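2-pyrone-4,6-dicarboxylic acid hydrolase, putative (Pseudomonas putida, PDB 2FFI) probably hydrolyses the lactone ring of 2-pyrone-4,6-dicarboxylate, using the TIM-barrel scaffold of the amidohydrolase family. Local coordinates at residues L12-S17 with H52-G57; T67-L72 with V87-D92; A99-L104 with Q136-E141; G200-Q205 with W237-H242; L231-D236 with A267-T272. All coordinates share one frame; numbering follows the deposited sequence.

Interaction 1 (L12-S17 with H52-G57)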
# COMPACT_ATOMS: atom_id res chain seq x y z
N LEU A 12 10.32 11.57 13.78
CA LEU A 12 9.46 11.41 12.60
C LEU A 12 9.99 12.29 11.48
O LEU A 12 9.55 13.43 11.30
CB LEU A 12 8.02 11.81 12.95
CG LEU A 12 6.91 11.75 11.88
CD1 LEU A 12 6.58 10.31 11.53
CD2 LEU A 12 5.67 12.43 12.39
N THR A 13 10.93 11.75 10.72
CA THR A 13 11.53 12.49 9.61
C THR A 13 10.82 12.22 8.27
O THR A 13 10.58 13.15 7.50
CB THR A 13 13.03 12.15 9.52
OG1 THR A 13 13.65 12.99 8.55
CG2 THR A 13 13.22 10.69 9.12
N ALA A 14 10.48 10.96 7.99
CA ALA A 14 9.75 10.60 6.77
C ALA A 14 9.13 9.21 6.91
O ALA A 14 9.70 8.34 7.57
CB ALA A 14 10.67 10.64 5.55
N ILE A 15 7.97 9.01 6.28
CA ILE A 15 7.24 7.74 6.37
C ILE A 15 7.04 6.96 5.07
O ILE A 15 6.45 7.45 4.12
CB ILE A 15 5.82 7.94 6.95
CG1 ILE A 15 5.89 8.66 8.31
CG2 ILE A 15 5.16 6.57 7.10
CD1 ILE A 15 4.54 9.20 8.78
N ASP A 16 7.53 5.72 5.08
CA ASP A 16 7.41 4.80 3.93
C ASP A 16 6.11 4.01 4.05
O ASP A 16 5.96 3.22 4.97
CB ASP A 16 8.59 3.80 3.91
CG ASP A 16 8.36 2.63 2.95
OD1 ASP A 16 9.21 1.70 2.94
OD2 ASP A 16 7.35 2.64 2.19
N SER A 17 5.16 4.21 3.14
CA SER A 17 3.93 3.44 3.21
C SER A 17 4.09 2.26 2.26
O SER A 17 4.71 2.38 1.22
CB SER A 17 2.71 4.29 2.82
OG SER A 17 2.81 4.76 1.49
N HIS A 52 18.13 5.54 3.84
CA HIS A 52 17.62 6.47 2.82
C HIS A 52 16.78 7.62 3.36
O HIS A 52 16.07 8.28 2.61
CB HIS A 52 16.83 5.70 1.75
CG HIS A 52 17.65 4.69 1.02
ND1 HIS A 52 18.10 3.53 1.61
CD2 HIS A 52 18.15 4.68 -0.24
CE1 HIS A 52 18.85 2.86 0.76
NE2 HIS A 52 18.89 3.53 -0.37
N GLY A 53 16.88 7.87 4.66
CA GLY A 53 16.09 8.93 5.23
C GLY A 53 14.97 8.37 6.07
O GLY A 53 15.09 8.25 7.29
N PHE A 54 13.87 8.00 5.43
CA PHE A 54 12.68 7.45 6.10
C PHE A 54 12.94 6.86 7.48
O PHE A 54 13.85 6.07 7.66
CB PHE A 54 12.04 6.40 5.21
CG PHE A 54 12.01 6.79 3.78
CD1 PHE A 54 13.11 6.56 2.96
CD2 PHE A 54 10.92 7.45 3.26
CE1 PHE A 54 13.11 6.98 1.63
CE2 PHE A 54 10.91 7.88 1.94
CZ PHE A 54 12.01 7.65 1.12
N SER A 55 12.10 7.22 8.44
CA SER A 55 12.22 6.77 9.82
C SER A 55 11.09 5.86 10.28
O SER A 55 11.24 5.09 11.23
CB SER A 55 12.27 8.00 10.75
OG SER A 55 11.14 8.86 10.54
N HIS A 56 9.94 5.96 9.61
CA HIS A 56 8.78 5.17 9.96
C HIS A 56 8.31 4.46 8.71
O HIS A 56 8.55 4.95 7.59
CB HIS A 56 7.69 6.09 10.52
CG HIS A 56 8.01 6.64 11.88
ND1 HIS A 56 7.73 5.96 13.04
CD2 HIS A 56 8.61 7.79 12.26
CE1 HIS A 56 8.15 6.66 14.08
NE2 HIS A 56 8.69 7.78 13.63
N GLY A 57 7.64 3.33 8.88
CA GLY A 57 7.17 2.58 7.72
C GLY A 57 5.91 1.80 8.02
O GLY A 57 5.53 1.64 9.18
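Hydrogen bonds made by Ala14 and Asp16 with Ser55 and His56 do most of the work. Ala14 O accepts twice, from Ser55 N at 2.8 Å and from His56 N at 3.1 Å. Two residues on, Asp16 N gives a 2.8 Å bond to His56 O. Ser55 adds a side-chain link: with chi1 at 54° its OG sits between its own backbone N and carbonyl carbon, where it takes the N-H of Thr13 at 2.9 Å and, weakly, that of Ala14; it also bonds His11 O. An alanine at Ser55 would probably leave Thr13 N without this acceptor and loosen the hold on the chain ahead of strand 15-16.

Side-chain packing adds to these bonds. Leu12 CD1 reaches His56 CD2, the two side chains crossing at about a right angle, and Ile15 CG1 rests 3.8 Å from His56 CB. Ala14 CB meets Phe54 CD2 at 3.9 Å. Ile15 pairs with His56 and Asp16 with Gly57 in parallel register, with helix 42-51 leading into the second strand along the chain: a beta-alpha-beta unit, the opening one of a TIM barrel.

Interaction 2 (T67-L72 with V87-D92)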
# COMPACT_ATOMS: atom_id res chain seq x y z
N THR A 67 -3.83 -15.07 5.34
CA THR A 67 -4.32 -14.52 6.60
C THR A 67 -3.37 -14.64 7.78
O THR A 67 -3.61 -14.04 8.83
CB THR A 67 -5.65 -15.15 6.97
OG1 THR A 67 -6.57 -14.96 5.88
CG2 THR A 67 -6.23 -14.48 8.19
N ASP A 68 -2.29 -15.40 7.64
CA ASP A 68 -1.35 -15.53 8.73
C ASP A 68 -0.55 -14.23 8.85
O ASP A 68 0.40 -14.00 8.10
CB ASP A 68 -0.40 -16.70 8.48
CG ASP A 68 0.46 -17.01 9.69
OD1 ASP A 68 0.12 -16.51 10.79
OD2 ASP A 68 1.46 -17.76 9.55
N ASN A 69 -0.95 -13.37 9.78
CA ASN A 69 -0.28 -12.09 9.99
C ASN A 69 0.66 -12.13 11.20
O ASN A 69 0.96 -11.10 11.78
CB ASN A 69 -1.30 -10.98 10.24
CG ASN A 69 -2.35 -10.88 9.16
OD1 ASN A 69 -2.07 -10.48 8.02
ND2 ASN A 69 -3.58 -11.22 9.51
N ARG A 70 1.10 -13.33 11.57
CA ARG A 70 1.99 -13.51 12.73
C ARG A 70 3.35 -12.80 12.63
O ARG A 70 3.83 -12.22 13.62
CB ARG A 70 2.23 -15.00 12.99
CG ARG A 70 1.05 -15.77 13.55
CD ARG A 70 1.42 -17.25 13.75
NE ARG A 70 1.74 -17.90 12.48
CZ ARG A 70 2.27 -19.12 12.36
NH1 ARG A 70 2.56 -19.82 13.45
NH2 ARG A 70 2.53 -19.62 11.16
N TYR A 71 3.99 -12.85 11.46
CA TYR A 71 5.28 -12.22 11.32
C TYR A 71 5.11 -10.70 11.35
O TYR A 71 5.85 -10.00 12.04
CB TYR A 71 5.96 -12.65 10.01
CG TYR A 71 7.44 -12.39 9.99
CD1 TYR A 71 8.32 -13.14 10.76
CD2 TYR A 71 7.97 -11.35 9.22
CE1 TYR A 71 9.68 -12.87 10.77
CE2 TYR A 71 9.33 -11.06 9.23
CZ TYR A 71 10.18 -11.82 9.99
OH TYR A 71 11.52 -11.53 10.01
N LEU A 72 4.13 -10.20 10.62
CA LEU A 72 3.87 -8.77 10.60
C LEU A 72 3.58 -8.30 12.02
O LEU A 72 4.18 -7.32 12.50
CB LEU A 72 2.69 -8.47 9.68
CG LEU A 72 2.21 -7.02 9.57
CD1 LEU A 72 1.41 -6.83 8.29
CD2 LEU A 72 1.36 -6.68 10.78
N VAL A 87 -2.96 -5.60 7.42
CA VAL A 87 -3.07 -7.06 7.34
C VAL A 87 -4.13 -7.58 6.36
O VAL A 87 -4.80 -6.80 5.66
CB VAL A 87 -3.38 -7.66 8.75
CG1 VAL A 87 -2.26 -7.34 9.72
CG2 VAL A 87 -4.70 -7.14 9.27
N MSE A 88 -4.25 -8.90 6.29
CA MSE A 88 -5.25 -9.55 5.45
C MSE A 88 -6.08 -10.43 6.38
O MSE A 88 -5.55 -11.28 7.10
CB MSE A 88 -4.60 -10.37 4.33
CG MSE A 88 -4.07 -9.50 3.18
SE MSE A 88 -3.43 -10.47 1.59
CE MSE A 88 -5.18 -10.86 0.78
N LEU A 89 -7.39 -10.21 6.39
CA LEU A 89 -8.27 -10.95 7.28
C LEU A 89 -9.16 -11.96 6.58
O LEU A 89 -9.57 -11.78 5.43
CB LEU A 89 -9.15 -9.96 8.05
CG LEU A 89 -8.40 -8.89 8.82
CD1 LEU A 89 -9.39 -7.82 9.27
CD2 LEU A 89 -7.68 -9.50 10.01
N GLU A 90 -9.49 -13.03 7.30
CA GLU A 90 -10.34 -14.07 6.74
C GLU A 90 -11.75 -13.50 6.62
O GLU A 90 -12.08 -12.50 7.25
CB GLU A 90 -10.34 -15.30 7.66
CG GLU A 90 -10.45 -16.65 6.94
CD GLU A 90 -9.10 -17.28 6.64
OE1 GLU A 90 -8.61 -17.16 5.49
OE2 GLU A 90 -8.53 -17.91 7.56
N ARG A 91 -12.58 -14.13 5.79
CA ARG A 91 -13.94 -13.67 5.56
C ARG A 91 -14.63 -13.14 6.82
O ARG A 91 -14.83 -11.94 6.94
CB ARG A 91 -14.79 -14.79 4.95
CG ARG A 91 -16.10 -14.31 4.32
CD ARG A 91 -15.89 -13.86 2.87
NE ARG A 91 -15.89 -14.99 1.94
CZ ARG A 91 -15.78 -14.89 0.61
NH1 ARG A 91 -15.65 -13.70 0.04
NH2 ARG A 91 -15.79 -15.98 -0.15
N ASP A 92 -14.98 -14.02 7.74
CA ASP A 92 -15.65 -13.60 8.97
C ASP A 92 -14.71 -13.54 10.18
O ASP A 92 -14.23 -14.57 10.66
CB ASP A 92 -16.85 -14.50 9.26
CG ASP A 92 -16.58 -15.98 8.98
OD1 ASP A 92 -15.79 -16.61 9.73
OD2 ASP A 92 -17.15 -16.52 7.99
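Asn69 grips the backbone of Met88 with both ends of its amide. OD1 takes the N-H of Met88 at 3.2 Å, nearly straight at 172°, while ND2 gives a hydrogen to Met88 O at 3.1 Å. That oxygen lies in the amide plane of Asn69, although the nitrogen stands above the carbonyl plane of Met88. Chi1 of -54° sets Asn69 CG anti to the carbonyl carbon, within reach of Val87 CB; the same CB lies 3.2 Å from Asn69 OD1. Asn69 occupies the N-cap position of helix 70-78 but makes no capping bond; its amide instead ties the start of that helix to the extended chain at 87-89, which hydrogen-bonds through Val87 to Gly108 and Arg110 of barrel strand 108-110. Leu72, in the first turn of the helix, lays CD2 against Val87 CG1 at 3.8 Å, the side chains at about a right angle. Thr67 has two different branches in play. Its CG2 lies 3.4 Å from Met88 O; its OG1 gives a weak bond to OE1 of Glu90, whose chain bends at chi2 (93°), bringing CD round toward Thr67.

Interaction 3 (A99-L104 with Q136-E141)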
# COMPACT_ATOMS: atom_id res chain seq x y z
N ALA A 99 -9.49 -5.23 17.25
CA ALA A 99 -9.11 -4.26 18.26
C ALA A 99 -7.71 -4.57 18.71
O ALA A 99 -6.85 -3.68 18.73
CB ALA A 99 -10.06 -4.33 19.43
N GLU A 100 -7.47 -5.83 19.07
CA GLU A 100 -6.15 -6.26 19.53
C GLU A 100 -5.07 -6.02 18.47
O GLU A 100 -3.90 -5.89 18.81
CB GLU A 100 -6.17 -7.73 19.93
CG GLU A 100 -4.85 -8.24 20.50
CD GLU A 100 -5.03 -9.38 21.49
OE1 GLU A 100 -5.78 -10.34 21.15
OE2 GLU A 100 -4.44 -9.33 22.61
N MSE A 101 -5.47 -5.96 17.20
CA MSE A 101 -4.51 -5.71 16.15
C MSE A 101 -4.23 -4.22 16.08
O MSE A 101 -3.06 -3.81 15.99
CB MSE A 101 -5.05 -6.20 14.81
CG MSE A 101 -4.95 -7.71 14.61
SE MSE A 101 -5.70 -8.29 12.90
CE MSE A 101 -5.20 -10.16 13.00
N ALA A 102 -5.29 -3.42 16.14
CA ALA A 102 -5.14 -1.96 16.09
C ALA A 102 -4.32 -1.55 17.28
O ALA A 102 -3.59 -0.56 17.26
CB ALA A 102 -6.49 -1.28 16.13
N ARG A 103 -4.43 -2.32 18.34
CA ARG A 103 -3.68 -2.01 19.52
C ARG A 103 -2.22 -2.31 19.23
O ARG A 103 -1.32 -1.75 19.86
CB ARG A 103 -4.20 -2.84 20.69
CG ARG A 103 -3.75 -2.37 22.07
CD ARG A 103 -4.38 -3.23 23.15
NE ARG A 103 -5.84 -3.27 23.04
CZ ARG A 103 -6.56 -4.39 23.06
NH1 ARG A 103 -7.88 -4.33 22.95
NH2 ARG A 103 -5.97 -5.57 23.17
N LEU A 104 -1.97 -3.20 18.27
CA LEU A 104 -0.60 -3.57 17.91
C LEU A 104 -0.01 -2.62 16.89
O LEU A 104 1.20 -2.55 16.73
CB LEU A 104 -0.54 -4.98 17.34
CG LEU A 104 -0.83 -6.14 18.28
CD1 LEU A 104 -0.82 -7.46 17.50
CD2 LEU A 104 0.23 -6.16 19.39
N GLN A 136 -13.91 -0.15 13.28
CA GLN A 136 -12.56 0.02 13.83
C GLN A 136 -11.91 1.25 13.21
O GLN A 136 -10.89 1.74 13.71
CB GLN A 136 -11.69 -1.21 13.56
CG GLN A 136 -10.58 -1.39 14.59
CD GLN A 136 -11.13 -1.69 15.97
OE1 GLN A 136 -10.42 -1.56 16.96
NE2 GLN A 136 -12.39 -2.10 16.03
N GLY A 137 -12.48 1.75 12.13
CA GLY A 137 -11.94 2.92 11.48
C GLY A 137 -10.85 2.61 10.48
O GLY A 137 -10.32 3.52 9.86
N TRP A 138 -10.53 1.33 10.34
CA TRP A 138 -9.50 0.85 9.42
C TRP A 138 -9.83 1.13 7.97
O TRP A 138 -10.99 1.11 7.57
CB TRP A 138 -9.30 -0.67 9.59
CG TRP A 138 -8.52 -1.05 10.80
CD1 TRP A 138 -8.00 -0.20 11.73
CD2 TRP A 138 -8.14 -2.37 11.19
NE1 TRP A 138 -7.30 -0.92 12.69
CE2 TRP A 138 -7.36 -2.25 12.37
CE3 TRP A 138 -8.37 -3.65 10.66
CZ2 TRP A 138 -6.82 -3.35 13.03
CZ3 TRP A 138 -7.83 -4.75 11.32
CH2 TRP A 138 -7.06 -4.59 12.49
N HIS A 139 -8.82 1.38 7.16
CA HIS A 139 -9.08 1.63 5.75
C HIS A 139 -8.93 0.33 4.98
O HIS A 139 -8.44 -0.66 5.53
CB HIS A 139 -8.11 2.68 5.19
CG HIS A 139 -6.67 2.31 5.31
ND1 HIS A 139 -5.96 2.40 6.49
CD2 HIS A 139 -5.79 1.86 4.38
CE1 HIS A 139 -4.71 2.02 6.28
NE2 HIS A 139 -4.58 1.69 5.01
N VAL A 140 -9.38 0.33 3.73
CA VAL A 140 -9.30 -0.85 2.88
C VAL A 140 -8.38 -0.59 1.69
O VAL A 140 -8.61 0.32 0.90
CB VAL A 140 -10.70 -1.27 2.35
CG1 VAL A 140 -11.48 -0.05 1.91
CG2 VAL A 140 -10.56 -2.25 1.18
N GLU A 141 -7.33 -1.41 1.60
CA GLU A 141 -6.34 -1.28 0.53
C GLU A 141 -6.70 -2.12 -0.69
O GLU A 141 -7.01 -3.30 -0.57
CB GLU A 141 -4.96 -1.70 1.02
CG GLU A 141 -3.84 -0.82 0.52
CD GLU A 141 -2.49 -1.42 0.79
OE1 GLU A 141 -2.33 -2.08 1.84
OE2 GLU A 141 -1.57 -1.23 -0.03
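Trp138 lays one edge of its indole against helix 95-102, meeting Met101 and Ala102. From CB the side chain sets off with CG anti to the carbonyl carbon (chi1 -76°). Along the ring, NE1 lies 3.6 Å from Ala102 CB, and CE2 is 4.0 Å from that same Ala102 CB. CZ2 lies 3.7 Å from Ala102 CB and 3.5 Å from Ala102 N, which sits near the ring plane. At the tip, CH2 meets Met101 CB at 3.5 Å and, a little farther off, the selenium of this selenomethionine. Met101 SE lies 5.3 Å from the centroid of the Trp138 six-membered ring and 83° off its normal, a Met-aromatic contact made at the edge.

Gln136 flanks the indole from its own segment, with CG 3.8 Å above one face, and sends OE1 on to within 3.3 Å of Ala99 CA. Between Gln136 and Trp138, Gly137 closes helix 127-136 with a Schellman motif and turns the chain into barrel strand 139-142. The two segments share no hydrogen bond, so the outer helix leans on the chain entering the strand through van der Waals and aromatic-edge contacts, which depend on shape more than on direction.

Interaction 4 (G200-Q205 with W237-H242)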
# COMPACT_ATOMS: atom_id res chain seq x y z
N GLY A 200 6.03 1.65 -6.64
CA GLY A 200 6.30 0.58 -7.58
C GLY A 200 5.99 0.95 -9.01
O GLY A 200 5.19 0.29 -9.65
N ILE A 201 6.62 2.00 -9.52
CA ILE A 201 6.31 2.35 -10.90
C ILE A 201 6.82 1.22 -11.79
O ILE A 201 6.31 1.02 -12.89
CB ILE A 201 6.96 3.70 -11.35
CG1 ILE A 201 8.42 3.47 -11.70
CG2 ILE A 201 6.80 4.74 -10.27
CD1 ILE A 201 8.94 4.48 -12.71
N TYR A 202 7.81 0.47 -11.31
CA TYR A 202 8.36 -0.63 -12.11
C TYR A 202 7.36 -1.75 -12.35
O TYR A 202 7.72 -2.82 -12.86
CB TYR A 202 9.60 -1.20 -11.45
CG TYR A 202 9.39 -1.57 -10.01
CD1 TYR A 202 9.72 -0.68 -8.99
CD2 TYR A 202 8.88 -2.82 -9.66
CE1 TYR A 202 9.55 -1.02 -7.66
CE2 TYR A 202 8.70 -3.17 -8.33
CZ TYR A 202 9.04 -2.27 -7.33
OH TYR A 202 8.89 -2.61 -6.00
N ARG A 203 6.10 -1.51 -11.99
CA ARG A 203 5.04 -2.51 -12.18
C ARG A 203 4.08 -2.12 -13.30
O ARG A 203 3.19 -2.89 -13.65
CB ARG A 203 4.27 -2.68 -10.87
CG ARG A 203 5.05 -3.40 -9.80
CD ARG A 203 4.22 -3.60 -8.55
NE ARG A 203 5.01 -4.15 -7.45
CZ ARG A 203 5.41 -5.42 -7.38
NH1 ARG A 203 6.12 -5.83 -6.33
NH2 ARG A 203 5.10 -6.28 -8.34
N LEU A 204 4.26 -0.93 -13.85
CA LEU A 204 3.39 -0.44 -14.91
C LEU A 204 3.47 -1.13 -16.27
O LEU A 204 3.13 -0.53 -17.28
CB LEU A 204 3.58 1.07 -15.07
CG LEU A 204 2.89 1.95 -14.01
CD1 LEU A 204 2.24 1.08 -12.92
CD2 LEU A 204 3.90 2.93 -13.40
N GLN A 205 3.91 -2.39 -16.29
CA GLN A 205 4.00 -3.17 -17.53
C GLN A 205 4.78 -2.51 -18.64
O GLN A 205 4.56 -2.80 -19.82
CB GLN A 205 2.60 -3.49 -18.08
CG GLN A 205 2.13 -4.90 -17.81
CD GLN A 205 2.07 -5.19 -16.34
OE1 GLN A 205 3.03 -5.71 -15.74
NE2 GLN A 205 0.94 -4.84 -15.72
N TRP A 237 9.25 -2.37 -1.04
CA TRP A 237 10.35 -3.26 -0.74
C TRP A 237 9.76 -4.57 -0.20
O TRP A 237 8.70 -4.56 0.43
CB TRP A 237 11.24 -2.61 0.32
CG TRP A 237 12.48 -3.38 0.67
CD1 TRP A 237 13.68 -3.30 0.04
CD2 TRP A 237 12.63 -4.32 1.73
NE1 TRP A 237 14.58 -4.14 0.64
CE2 TRP A 237 13.96 -4.78 1.68
CE3 TRP A 237 11.77 -4.84 2.71
CZ2 TRP A 237 14.47 -5.73 2.59
CZ3 TRP A 237 12.27 -5.78 3.61
CH2 TRP A 237 13.61 -6.22 3.54
N PRO A 238 10.44 -5.71 -0.42
CA PRO A 238 11.71 -5.85 -1.12
C PRO A 238 11.56 -5.87 -2.64
O PRO A 238 12.46 -6.31 -3.36
CB PRO A 238 12.24 -7.15 -0.57
CG PRO A 238 11.00 -7.96 -0.47
CD PRO A 238 10.00 -7.01 0.12
N HIS A 239 10.42 -5.38 -3.12
CA HIS A 239 10.12 -5.34 -4.54
C HIS A 239 10.07 -6.78 -5.06
O HIS A 239 11.03 -7.26 -5.66
CB HIS A 239 11.20 -4.55 -5.30
CG HIS A 239 11.69 -3.34 -4.56
ND1 HIS A 239 12.76 -3.40 -3.69
CD2 HIS A 239 11.24 -2.07 -4.52
CE1 HIS A 239 12.94 -2.21 -3.14
NE2 HIS A 239 12.02 -1.39 -3.63
N THR A 240 8.96 -7.48 -4.82
CA THR A 240 8.83 -8.87 -5.27
C THR A 240 8.63 -8.96 -6.78
O THR A 240 7.93 -8.15 -7.37
CB THR A 240 7.67 -9.62 -4.52
OG1 THR A 240 6.52 -8.78 -4.46
CG2 THR A 240 8.09 -10.01 -3.09
N GLN A 241 9.28 -9.96 -7.39
CA GLN A 241 9.24 -10.21 -8.84
C GLN A 241 10.06 -9.18 -9.63
O GLN A 241 10.01 -9.12 -10.85
CB GLN A 241 7.79 -10.26 -9.35
CG GLN A 241 7.17 -11.66 -9.29
CD GLN A 241 5.69 -11.66 -8.90
OE1 GLN A 241 4.82 -11.29 -9.70
NE2 GLN A 241 5.41 -12.06 -7.66
N HIS A 242 10.83 -8.39 -8.89
CA HIS A 242 11.66 -7.34 -9.48
C HIS A 242 12.87 -7.12 -8.58
O HIS A 242 13.42 -6.03 -8.56
CB HIS A 242 10.85 -6.04 -9.60
CG HIS A 242 9.64 -6.14 -10.48
ND1 HIS A 242 9.68 -5.94 -11.84
CD2 HIS A 242 8.35 -6.45 -10.19
CE1 HIS A 242 8.47 -6.11 -12.35
NE2 HIS A 242 7.65 -6.42 -11.37
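Tyr202 and Arg203 meet His242 and Thr240 in a mixed aromatic and polar contact between two loops, those leaving strands 194-199 and 231-234. In a TIM barrel the loops after the strands surround the active-site mouth, and a phosphate ion, probably from the crystallisation liquor, lies near Arg203. The Tyr202 ring brings CD2 3.5 Å above one face of the His242 imidazole, toward its rim; the planes are 57° apart, an oblique pair. His239 joins them to complete an aromatic cluster. Arg203 runs extended from CG to NE beside the tyrosine, and its NH1 bonds Thr240 O at 3.1 Å, arriving in the carbonyl plane on a lone pair. Thr240 is a central residue of the type II turn from His239 to His242. The guanidinium stands at 90° to the His242 ring; Arg203 NH2 comes to the edge of that ring, 3.7 Å from His242 CD2, which in turn lies over a face of the guanidinium. Because NE also forms a salt bridge with Asp236, the guanidinium is held through both NE and NH1, which would limit its rotation.

Interaction 5 (L231-D236 with A267-T272)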
# COMPACT_ATOMS: atom_id res chain seq x y z
N LEU A 231 -2.16 11.59 -1.61
CA LEU A 231 -1.15 10.81 -2.30
C LEU A 231 0.05 10.56 -1.39
O LEU A 231 0.55 11.48 -0.75
CB LEU A 231 -0.71 11.53 -3.56
CG LEU A 231 -1.69 11.48 -4.74
CD1 LEU A 231 -2.93 12.23 -4.38
CD2 LEU A 231 -1.08 12.10 -6.00
N MSE A 232 0.50 9.31 -1.31
CA MSE A 232 1.64 8.97 -0.47
C MSE A 232 2.59 8.04 -1.20
O MSE A 232 2.17 7.20 -1.99
CB MSE A 232 1.19 8.32 0.83
CG MSE A 232 0.70 6.91 0.66
SE MSE A 232 -0.57 6.46 2.04
CE MSE A 232 -2.15 6.56 0.96
N TRP A 233 3.88 8.17 -0.92
CA TRP A 233 4.89 7.34 -1.56
C TRP A 233 5.18 6.03 -0.84
O TRP A 233 5.26 5.98 0.38
CB TRP A 233 6.21 8.10 -1.69
CG TRP A 233 7.33 7.27 -2.26
CD1 TRP A 233 7.65 7.11 -3.58
CD2 TRP A 233 8.30 6.51 -1.51
NE1 TRP A 233 8.77 6.30 -3.69
CE2 TRP A 233 9.18 5.92 -2.45
CE3 TRP A 233 8.51 6.26 -0.14
CZ2 TRP A 233 10.25 5.11 -2.06
CZ3 TRP A 233 9.58 5.44 0.24
CH2 TRP A 233 10.44 4.88 -0.72
N GLY A 234 5.38 4.98 -1.63
CA GLY A 234 5.71 3.68 -1.07
C GLY A 234 6.97 3.12 -1.71
O GLY A 234 7.27 3.43 -2.85
N SER A 235 7.74 2.31 -0.99
CA SER A 235 8.94 1.76 -1.58
C SER A 235 8.58 0.42 -2.23
O SER A 235 9.13 0.04 -3.27
CB SER A 235 10.02 1.55 -0.52
OG SER A 235 9.58 0.65 0.49
N ASP A 236 7.66 -0.30 -1.60
CA ASP A 236 7.22 -1.60 -2.09
C ASP A 236 8.28 -2.67 -1.90
O ASP A 236 8.23 -3.73 -2.52
CB ASP A 236 6.84 -1.53 -3.57
CG ASP A 236 6.04 -2.72 -4.01
OD1 ASP A 236 6.02 -3.02 -5.22
OD2 ASP A 236 5.42 -3.35 -3.13
N ALA A 267 4.38 15.89 1.43
CA ALA A 267 3.07 15.24 1.51
C ALA A 267 3.24 13.75 1.18
O ALA A 267 2.73 12.90 1.90
CB ALA A 267 2.11 15.88 0.52
N LEU A 268 3.97 13.45 0.12
CA LEU A 268 4.15 12.07 -0.28
C LEU A 268 5.06 11.28 0.63
O LEU A 268 4.95 10.04 0.70
CB LEU A 268 4.68 12.00 -1.71
CG LEU A 268 3.85 12.64 -2.84
CD1 LEU A 268 4.62 12.52 -4.14
CD2 LEU A 268 2.50 11.98 -2.95
N LEU A 269 5.95 11.96 1.34
CA LEU A 269 6.89 11.25 2.19
C LEU A 269 6.59 11.35 3.68
O LEU A 269 7.22 10.67 4.48
CB LEU A 269 8.30 11.76 1.93
CG LEU A 269 8.78 11.86 0.47
CD1 LEU A 269 10.27 12.19 0.53
CD2 LEU A 269 8.56 10.56 -0.32
N LEU A 270 5.62 12.18 4.05
CA LEU A 270 5.32 12.32 5.45
C LEU A 270 3.87 12.70 5.80
O LEU A 270 3.11 11.87 6.30
CB LEU A 270 6.27 13.34 6.06
CG LEU A 270 6.15 13.50 7.58
CD1 LEU A 270 6.74 12.29 8.27
CD2 LEU A 270 6.87 14.73 7.99
N ASP A 271 3.52 13.96 5.55
CA ASP A 271 2.19 14.48 5.85
C ASP A 271 1.04 13.53 5.61
O ASP A 271 0.38 13.11 6.56
CB ASP A 271 1.97 15.79 5.10
CG ASP A 271 2.74 16.95 5.72
OD1 ASP A 271 3.65 16.68 6.54
OD2 ASP A 271 2.42 18.13 5.39
N THR A 272 0.79 13.18 4.35
CA THR A 272 -0.28 12.25 4.04
C THR A 272 -0.21 10.95 4.82
O THR A 272 -1.10 10.65 5.60
CB THR A 272 -0.30 11.92 2.55
OG1 THR A 272 -0.44 13.13 1.80
CG2 THR A 272 -1.48 11.03 2.21
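Strand 231-234 and helix segment 267-272 approach to 5.6 Å between axes at 113°, and Trp233 N bonds Leu268 O across them at 2.7 Å, on a lone pair in the carbonyl plane. This is the end of a TIM barrel: the strand pairs with Val198 on one side and reaches Ser17 beside the first strand on the other, while helix 262-276 packs against it. The helix carries a pi-type turn here, in which Thr272 N bonds Ala267 O, five residues back, and Leu268 O turns its lone pair to the strand instead.

Leu268 puts CD2 against Leu231 CB at 3.3 Å. Trp233 has CG anti to the backbone N (chi1 176°), and its CB stays near the helix, 3.7 Å from Leu269 CD2. The Trp233 ring stacks with Phe54 and meets Phe255 edge-to-face. Thr272 turns its methyl CG2 to Leu231 O at 3.6 Å, with Met232 CB next to it at 4.0 Å. An alanine in place of Thr272 would remove that methyl and the hydroxyl, and would probably open a small gap beside Leu231 and Met232 and cost Leu231 O its weak hydroxyl partner. Thr272 OG1 lies 3.2 Å from Leu231 O and equally far from Ala267 O.

In the fold
Interaction 5 is the buried one, interactions 1 and 2 are partly buried, and interactions 3 and 4 lie at the surface. Interactions 1 and 5 meet where the barrel closes, with Ile15 N on Leu269 O and Asp16 OD1 on Ser235 OG; both rely on backbone bonds backed by apolar side chains. Interactions 2 and 3 share the surroundings of helix 95-102, where the selenium of Met101 touches Val87 and Leu89, but an amide clamp in the first gives way to edge packing without hydrogen bonds in the second. Interaction 4 differs again, charged and aromatic in the loops after the strands, and is tied to segment 231-236 of interaction 5 by the Arg203-Asp236 salt bridge.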